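Local coordinates for protein putative sodium:solute symporter (Proteus mirabilis, PDB 5NV9) that uses the inward sodium gradient to drive uptake of the sialic acid N-acetylneuraminic acid across the bacterial inner membrane by symport, at residues M65-K70 / F287-G292; T73-F78 / F221-Q226. All coordinates share one frame; numbering follows the deposited sequence.

Interaction 1 (M65-K70 / F287-G292); sequences MSIPAK and FFFAIG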
HETATM    1  N   MSE A  65       4.831   1.307 -11.742  1.00 26.38           N
HETATM    2  CA  MSE A  65       4.448   1.841 -13.056  1.00 28.22           C
HETATM    3  C   MSE A  65       4.186   3.328 -13.089  1.00 29.04           C
HETATM    4  O   MSE A  65       4.566   3.961 -14.067  1.00 36.05           O
HETATM    5  CB  MSE A  65       3.183   1.178 -13.633  1.00 31.72           C
HETATM    6  CG  MSE A  65       3.531   0.385 -14.909  1.00 41.03           C
HETATM    7 SE   MSE A  65       4.643  -1.149 -14.394  1.00 49.10          SE
HETATM    8  CE  MSE A  65       3.364  -1.981 -13.152  1.00 47.87           C
ATOM      9  N   SER A  66       3.516   3.893 -12.069  1.00 26.86           N
ATOM     10  CA  SER A  66       3.096   5.281 -12.096  1.00 26.77           C
ATOM     11  C   SER A  66       4.158   6.296 -11.801  1.00 24.29           C
ATOM     12  O   SER A  66       4.086   7.389 -12.319  1.00 23.01           O
ATOM     13  CB  SER A  66       2.013   5.559 -11.034  1.00 32.97           C
ATOM     14  OG  SER A  66       0.880   4.883 -11.440  1.00 39.76           O
ATOM     15  N   ILE A  67       5.062   5.986 -10.891  1.00 21.49           N
ATOM     16  CA  ILE A  67       6.021   6.994 -10.465  1.00 24.11           C
ATOM     17  C   ILE A  67       6.975   7.288 -11.634  1.00 22.89           C
ATOM     18  O   ILE A  67       7.165   8.477 -11.973  1.00 22.97           O
ATOM     19  CB  ILE A  67       6.775   6.674  -9.164  1.00 23.53           C
ATOM     20  CG1 ILE A  67       5.931   6.923  -7.889  1.00 26.90           C
ATOM     21  CG2 ILE A  67       8.059   7.486  -9.096  1.00 25.87           C
ATOM     22  CD1 ILE A  67       5.205   8.254  -7.810  1.00 27.78           C
ATOM     23  N   PRO A  68       7.535   6.232 -12.279  1.00 22.26           N
ATOM     24  CA  PRO A  68       8.298   6.487 -13.521  1.00 23.20           C
ATOM     25  C   PRO A  68       7.496   7.250 -14.611  1.00 23.35           C
ATOM     26  O   PRO A  68       8.057   8.148 -15.252  1.00 20.49           O
ATOM     27  CB  PRO A  68       8.696   5.081 -13.999  1.00 22.37           C
ATOM     28  CG  PRO A  68       8.760   4.280 -12.715  1.00 21.86           C
ATOM     29  CD  PRO A  68       7.633   4.836 -11.852  1.00 21.76           C
ATOM     30  N   ALA A  69       6.234   6.865 -14.858  1.00 22.38           N
ATOM     31  CA  ALA A  69       5.420   7.609 -15.841  1.00 23.96           C
ATOM     32  C   ALA A  69       5.257   9.078 -15.446  1.00 24.62           C
ATOM     33  O   ALA A  69       5.293   9.958 -16.293  1.00 21.65           O
ATOM     34  CB  ALA A  69       4.070   6.958 -15.995  1.00 26.80           C
ATOM     35  N   LYS A  70       5.159   9.333 -14.132  1.00 24.68           N
ATOM     36  CA  LYS A  70       4.985  10.650 -13.603  1.00 27.42           C
ATOM     37  C   LYS A  70       6.288  11.467 -13.754  1.00 26.32           C
ATOM     38  O   LYS A  70       6.235  12.620 -14.185  1.00 26.12           O
ATOM     39  CB  LYS A  70       4.578  10.569 -12.159  1.00 31.68           C
ATOM     40  CG  LYS A  70       4.337  11.929 -11.509  1.00 37.39           C
ATOM     41  CD  LYS A  70       3.237  11.835 -10.466  1.00 43.12           C
ATOM     42  CE  LYS A  70       1.863  12.078 -11.082  1.00 45.89           C
ATOM     43  NZ  LYS A  70       1.728  13.508 -11.489  1.00 47.77           N
ATOM     44  N   PHE A 287      14.936   5.729  -7.151  1.00 23.75           N
ATOM     45  CA  PHE A 287      15.218   5.004  -8.418  1.00 23.56           C
ATOM     46  C   PHE A 287      14.016   4.970  -9.354  1.00 23.82           C
ATOM     47  O   PHE A 287      14.225   5.036 -10.581  1.00 22.03           O
ATOM     48  CB  PHE A 287      15.804   3.614  -8.215  1.00 23.74           C
ATOM     49  CG  PHE A 287      17.225   3.641  -7.793  1.00 24.16           C
ATOM     50  CD1 PHE A 287      17.564   3.799  -6.452  1.00 25.72           C
ATOM     51  CD2 PHE A 287      18.238   3.533  -8.729  1.00 25.85           C
ATOM     52  CE1 PHE A 287      18.894   3.853  -6.054  1.00 27.66           C
ATOM     53  CE2 PHE A 287      19.560   3.609  -8.331  1.00 27.22           C
ATOM     54  CZ  PHE A 287      19.893   3.771  -6.996  1.00 25.85           C
ATOM     55  N   PHE A 288      12.786   4.948  -8.809  1.00 24.05           N
ATOM     56  CA  PHE A 288      11.590   4.975  -9.667  1.00 23.79           C
ATOM     57  C   PHE A 288      11.440   6.338 -10.386  1.00 22.59           C
ATOM     58  O   PHE A 288      11.093   6.384 -11.554  1.00 21.71           O
ATOM     59  CB  PHE A 288      10.349   4.537  -8.906  1.00 24.97           C
ATOM     60  CG  PHE A 288      10.361   3.074  -8.572  1.00 25.94           C
ATOM     61  CD1 PHE A 288      10.085   2.123  -9.553  1.00 28.71           C
ATOM     62  CD2 PHE A 288      10.700   2.625  -7.321  1.00 26.17           C
ATOM     63  CE1 PHE A 288      10.172   0.749  -9.280  1.00 28.11           C
ATOM     64  CE2 PHE A 288      10.793   1.248  -7.041  1.00 25.98           C
ATOM     65  CZ  PHE A 288      10.494   0.317  -8.008  1.00 24.48           C
ATOM     66  N   PHE A 289      11.726   7.425  -9.689  1.00 22.85           N
ATOM     67  CA  PHE A 289      11.752   8.754 -10.320  1.00 25.37           C
ATOM     68  C   PHE A 289      12.873   8.784 -11.346  1.00 25.69           C
ATOM     69  O   PHE A 289      12.657   9.213 -12.483  1.00 24.37           O
ATOM     70  CB  PHE A 289      11.943   9.859  -9.259  1.00 25.39           C
ATOM     71  CG  PHE A 289      10.695  10.113  -8.471  1.00 24.84           C
ATOM     72  CD1 PHE A 289       9.714  10.932  -8.995  1.00 22.24           C
ATOM     73  CD2 PHE A 289      10.435   9.447  -7.255  1.00 23.65           C
ATOM     74  CE1 PHE A 289       8.527  11.167  -8.286  1.00 24.11           C
ATOM     75  CE2 PHE A 289       9.222   9.663  -6.571  1.00 26.50           C
ATOM     76  CZ  PHE A 289       8.260  10.515  -7.102  1.00 22.96           C
ATOM     77  N   ALA A 290      14.065   8.323 -10.945  1.00 22.74           N
ATOM     78  CA  ALA A 290      15.227   8.371 -11.825  1.00 21.80           C
ATOM     79  C   ALA A 290      14.974   7.606 -13.093  1.00 19.73           C
ATOM     80  O   ALA A 290      15.374   8.061 -14.187  1.00 20.81           O
ATOM     81  CB  ALA A 290      16.512   7.936 -11.126  1.00 21.19           C
ATOM     82  N   ILE A 291      14.230   6.506 -12.980  1.00 17.99           N
ATOM     83  CA  ILE A 291      13.829   5.752 -14.154  1.00 19.35           C
ATOM     84  C   ILE A 291      12.995   6.546 -15.192  1.00 18.19           C
ATOM     85  O   ILE A 291      13.302   6.481 -16.395  1.00 18.11           O
ATOM     86  CB  ILE A 291      13.154   4.406 -13.797  1.00 19.44           C
ATOM     87  CG1 ILE A 291      14.199   3.430 -13.278  1.00 20.66           C
ATOM     88  CG2 ILE A 291      12.503   3.784 -15.006  1.00 21.72           C
ATOM     89  CD1 ILE A 291      13.559   2.373 -12.395  1.00 20.77           C
ATOM     90  N   GLY A 292      11.967   7.281 -14.731  1.00 19.21           N
ATOM     91  CA  GLY A 292      11.163   8.145 -15.597  1.00 19.14           C
ATOM     92  C   GLY A 292      11.968   9.250 -16.219  1.00 18.98           C
ATOM     93  O   GLY A 292      11.842   9.516 -17.383  1.00 20.00           O
TER
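I67 plants one methyl group squarely on the ring of F289: CG2 stands 3.4 Å from the ring centroid and 7° off its normal, a CH-pi contact over the centre of the face. I67 CG2 is almost equally far from all six ring carbons, the nearest being F289 CE2 at 3.5 Å, which confirms the centring. CG2 is anti to the backbone N (I67 chi1 -78° fixes CG1 beside that N), and the second methyl, I67 CD1, comes within 3.9 Å of F289 CZ. The same CG2 also touches CB of F288, so one branch of I67 serves two consecutive residues of the facing helix. P68 lies next to F288, the two side chains pointing the same way, with CG near the plane of the F288 ring at its edge.

Here the backbones come close, in two CA-H...O contacts: P68 CA is 3.4 Å from F288 O, and G292 CA is 3.1 Å from P68 O. The proline ring also meets that first carbonyl, P68 CG lying 3.3 Å from F288 O. No conventional hydrogen bond links the segments. The short axes pass 7.0 Å apart at -47°, and G292, without a side chain, lies where a CB would collide with P68 O. In this LeuT-fold transporter the contact joins helix 61-73, which is kinked where the N of P68 lacks a bond to the preceding turn, to helix 267-301.

Further out, F64 meets the F288 ring edge-to-face and W76 meets the F289 ring. A193 of helix 155-203 touches F288, while L316 of helix 315-323 packs on both P68 and I291.

Interaction 2 (T73-F78 / F221-Q226); sequences TSDWTF and FFPTTQ
OD1 of D75, which packs against P223 across the contact, is gripped twice by T77: the backbone N donates at 2.8 Å from the anti side, and OG1 donates at 2.6 Å from the syn side. Both donors are tilted out of the carboxylate plane, the N more than OG1. The bond to T77 N closes an Asx turn, for which D75 chi1 of 58° places CG between the backbone N and the carbonyl carbon, where OD1 can accept from T77 N. The second oxygen, D75 OD2, lies 3.4 Å from P223 CG. A water gives a hydrogen to T77 OG1 and accepts one from Q226 NE2, bridging the segments.

One direct hydrogen bond crosses, W76 N to F221 O at 3.0 Å, with the donor in the carbonyl plane on a lone pair. Beside it the F221 ring turns its edge to the W76 indole, an edge-to-face pair with planes at 75° and 5.0 Å between the centroids of the five-membered ring and the F221 ring. F221 CD1 stands over that indole face, displaced toward the rim. F222 touches W76 near the backbone, its CZ 4.0 Å from W76 CB.

At the periplasmic side, 73-78 leads out of the end of helix 61-73 toward helix 80-87, and the periplasmic 221-226 lies between helices 207-217 and 236-253. W76 NE1 bonds to S293 OG of helix 267-301, F221 packs on helix 207-217, and T77 rests on I236 and L239 of helix 236-253.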
ATOM      1  N   THR A  73       6.586  12.357 -17.641  1.00 25.44           N
ATOM      2  CA  THR A  73       5.704  13.406 -18.085  1.00 29.33           C
ATOM      3  C   THR A  73       5.817  14.736 -17.311  1.00 27.83           C
ATOM      4  O   THR A  73       5.403  15.769 -17.804  1.00 26.27           O
ATOM      5  CB  THR A  73       4.243  12.950 -17.999  1.00 29.68           C
ATOM      6  OG1 THR A  73       3.945  12.680 -16.629  1.00 31.12           O
ATOM      7  CG2 THR A  73       4.048  11.693 -18.813  1.00 30.11           C
ATOM      8  N   SER A  74       6.328  14.725 -16.094  1.00 25.69           N
ATOM      9  CA  SER A  74       6.375  15.970 -15.315  1.00 24.12           C
ATOM     10  C   SER A  74       7.673  16.114 -14.553  1.00 23.79           C
ATOM     11  O   SER A  74       8.667  16.534 -15.120  1.00 21.33           O
ATOM     12  CB  SER A  74       5.153  16.093 -14.362  1.00 23.99           C
ATOM     13  OG  SER A  74       5.205  15.040 -13.426  1.00 25.29           O
ATOM     14  N   ASP A  75       7.646  15.850 -13.244  1.00 20.15           N
ATOM     15  CA  ASP A  75       8.775  16.151 -12.443  1.00 20.69           C
ATOM     16  C   ASP A  75       8.920  15.212 -11.220  1.00 20.72           C
ATOM     17  O   ASP A  75       8.248  14.166 -11.119  1.00 20.24           O
ATOM     18  CB  ASP A  75       8.667  17.616 -12.062  1.00 22.71           C
ATOM     19  CG  ASP A  75       7.361  17.944 -11.327  1.00 25.40           C
ATOM     20  OD1 ASP A  75       7.039  17.284 -10.316  1.00 26.25           O
ATOM     21  OD2 ASP A  75       6.678  18.911 -11.699  1.00 27.01           O
ATOM     22  N   TRP A  76       9.809  15.561 -10.298  1.00 22.14           N
ATOM     23  CA  TRP A  76      10.017  14.760  -9.094  1.00 20.85           C
ATOM     24  C   TRP A  76       9.268  15.310  -7.900  1.00 22.07           C
ATOM     25  O   TRP A  76       9.496  14.818  -6.810  1.00 24.36           O
ATOM     26  CB  TRP A  76      11.488  14.732  -8.712  1.00 21.30           C
ATOM     27  CG  TRP A  76      12.382  13.876  -9.550  1.00 20.76           C
ATOM     28  CD1 TRP A  76      12.321  13.689 -10.896  1.00 22.01           C
ATOM     29  CD2 TRP A  76      13.510  13.163  -9.091  1.00 22.69           C
ATOM     30  NE1 TRP A  76      13.316  12.837 -11.296  1.00 23.47           N
ATOM     31  CE2 TRP A  76      14.054  12.484 -10.200  1.00 21.50           C
ATOM     32  CE3 TRP A  76      14.087  12.973  -7.815  1.00 22.63           C
ATOM     33  CZ2 TRP A  76      15.194  11.688 -10.108  1.00 23.31           C
ATOM     34  CZ3 TRP A  76      15.196  12.154  -7.715  1.00 24.11           C
ATOM     35  CH2 TRP A  76      15.729  11.488  -8.861  1.00 21.70           C
ATOM     36  N   THR A  77       8.383  16.289  -8.046  1.00 20.16           N
ATOM     37  CA  THR A  77       7.812  16.878  -6.819  1.00 21.95           C
ATOM     38  C   THR A  77       7.152  15.885  -5.844  1.00 21.60           C
ATOM     39  O   THR A  77       7.225  16.081  -4.659  1.00 23.25           O
ATOM     40  CB  THR A  77       6.846  18.029  -7.099  1.00 20.13           C
ATOM     41  OG1 THR A  77       5.854  17.628  -8.023  1.00 20.58           O
ATOM     42  CG2 THR A  77       7.596  19.205  -7.622  1.00 20.79           C
ATOM     43  N   PHE A  78       6.495  14.848  -6.352  1.00 21.45           N
ATOM     44  CA  PHE A  78       5.877  13.836  -5.528  1.00 23.57           C
ATOM     45  C   PHE A  78       6.795  13.090  -4.560  1.00 22.01           C
ATOM     46  O   PHE A  78       6.336  12.555  -3.570  1.00 23.11           O
ATOM     47  CB  PHE A  78       5.181  12.805  -6.394  1.00 23.73           C
ATOM     48  CG  PHE A  78       3.775  13.180  -6.803  1.00 25.37           C
ATOM     49  CD1 PHE A  78       3.471  14.463  -7.315  1.00 25.35           C
ATOM     50  CD2 PHE A  78       2.778  12.212  -6.805  1.00 28.36           C
ATOM     51  CE1 PHE A  78       2.185  14.779  -7.739  1.00 27.62           C
ATOM     52  CE2 PHE A  78       1.467  12.535  -7.205  1.00 29.81           C
ATOM     53  CZ  PHE A  78       1.180  13.812  -7.687  1.00 28.18           C
ATOM     54  N   PHE A 221      13.084  18.472 -12.352  1.00 22.39           N
ATOM     55  CA  PHE A 221      13.290  18.039 -10.948  1.00 23.75           C
ATOM     56  C   PHE A 221      12.275  18.716 -10.017  1.00 23.84           C
ATOM     57  O   PHE A 221      11.255  18.123  -9.713  1.00 24.05           O
ATOM     58  CB  PHE A 221      14.719  18.267 -10.494  1.00 24.07           C
ATOM     59  CG  PHE A 221      15.690  17.312 -11.108  1.00 24.19           C
ATOM     60  CD1 PHE A 221      15.568  15.960 -10.893  1.00 27.22           C
ATOM     61  CD2 PHE A 221      16.747  17.764 -11.860  1.00 27.15           C
ATOM     62  CE1 PHE A 221      16.483  15.063 -11.439  1.00 28.11           C
ATOM     63  CE2 PHE A 221      17.670  16.876 -12.441  1.00 26.29           C
ATOM     64  CZ  PHE A 221      17.524  15.528 -12.232  1.00 27.70           C
ATOM     65  N   PHE A 222      12.516  19.958  -9.614  1.00 27.44           N
ATOM     66  CA  PHE A 222      11.629  20.657  -8.659  1.00 26.69           C
ATOM     67  C   PHE A 222      11.309  22.013  -9.235  1.00 27.02           C
ATOM     68  O   PHE A 222      11.939  23.008  -8.850  1.00 27.82           O
ATOM     69  CB  PHE A 222      12.279  20.722  -7.258  1.00 27.86           C
ATOM     70  CG  PHE A 222      12.575  19.362  -6.683  1.00 28.12           C
ATOM     71  CD1 PHE A 222      11.589  18.630  -6.068  1.00 29.33           C
ATOM     72  CD2 PHE A 222      13.823  18.791  -6.836  1.00 31.69           C
ATOM     73  CE1 PHE A 222      11.854  17.380  -5.555  1.00 30.33           C
ATOM     74  CE2 PHE A 222      14.105  17.530  -6.336  1.00 31.55           C
ATOM     75  CZ  PHE A 222      13.115  16.819  -5.705  1.00 31.57           C
ATOM     76  N   PRO A 223      10.375  22.064 -10.212  1.00 26.51           N
ATOM     77  CA  PRO A 223      10.173  23.371 -10.891  1.00 29.04           C
ATOM     78  C   PRO A 223       9.542  24.373  -9.893  1.00 29.67           C
ATOM     79  O   PRO A 223       8.620  24.018  -9.174  1.00 26.14           O
ATOM     80  CB  PRO A 223       9.208  23.040 -12.056  1.00 28.72           C
ATOM     81  CG  PRO A 223       8.655  21.682 -11.744  1.00 27.68           C
ATOM     82  CD  PRO A 223       9.548  20.992 -10.790  1.00 26.83           C
ATOM     83  N   THR A 224      10.087  25.575  -9.801  1.00 29.98           N
ATOM     84  CA  THR A 224       9.626  26.519  -8.805  1.00 33.80           C
ATOM     85  C   THR A 224       8.245  27.086  -9.185  1.00 33.25           C
ATOM     86  O   THR A 224       7.565  27.663  -8.358  1.00 33.37           O
ATOM     87  CB  THR A 224      10.643  27.638  -8.594  1.00 34.37           C
ATOM     88  OG1 THR A 224      10.908  28.265  -9.835  1.00 33.60           O
ATOM     89  CG2 THR A 224      11.915  27.092  -8.045  1.00 38.72           C
ATOM     90  N   THR A 225       7.827  26.875 -10.430  1.00 33.75           N
ATOM     91  CA  THR A 225       6.480  27.205 -10.839  1.00 35.68           C
ATOM     92  C   THR A 225       5.439  26.356 -10.113  1.00 36.85           C
ATOM     93  O   THR A 225       4.247  26.722 -10.082  1.00 33.81           O
ATOM     94  CB  THR A 225       6.284  27.016 -12.356  1.00 38.10           C
ATOM     95  OG1 THR A 225       6.749  25.727 -12.739  1.00 38.67           O
ATOM     96  CG2 THR A 225       7.081  28.048 -13.128  1.00 41.78           C
ATOM     97  N   GLN A 226       5.865  25.237  -9.525  1.00 34.54           N
ATOM     98  CA  GLN A 226       4.978  24.449  -8.671  1.00 32.17           C
ATOM     99  C   GLN A 226       5.007  24.828  -7.179  1.00 32.22           C
ATOM    100  O   GLN A 226       4.337  24.180  -6.366  1.00 29.72           O
ATOM    101  CB  GLN A 226       5.310  22.990  -8.849  1.00 32.92           C
ATOM    102  CG  GLN A 226       5.015  22.541 -10.241  1.00 38.53           C
ATOM    103  CD  GLN A 226       3.541  22.622 -10.556  1.00 42.97           C
ATOM    104  OE1 GLN A 226       3.077  23.516 -11.290  1.00 47.57           O
ATOM    105  NE2 GLN A 226       2.781  21.714  -9.968  1.00 40.76           N
TER
HETATM  106  O   HOH W   1       4.028  19.698  -7.954  1.00 30.17           O

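In the fold
Interaction 2 is nested along the chain inside the loop closed by interaction 1, and their centres are 13 Å apart. The two meet through W76, whose CE2 is 3.5 Å from F289 CB, and through F78, whose CB is 3.9 Å from F289 CZ. K70 makes a cation-pi contact with F78. Bound sialic acid lies nearer interaction 1: it is about 5 Å from the side chain of I67, against about 11 Å from that of T77. F288 also lies about 4 Å, side chain to side chain, from the sugar-binding T63 and from L59, which coordinates sodium and lines the sugar pocket. Interaction 1 thus borders the substrate site, with interaction 2 farther from the sugar.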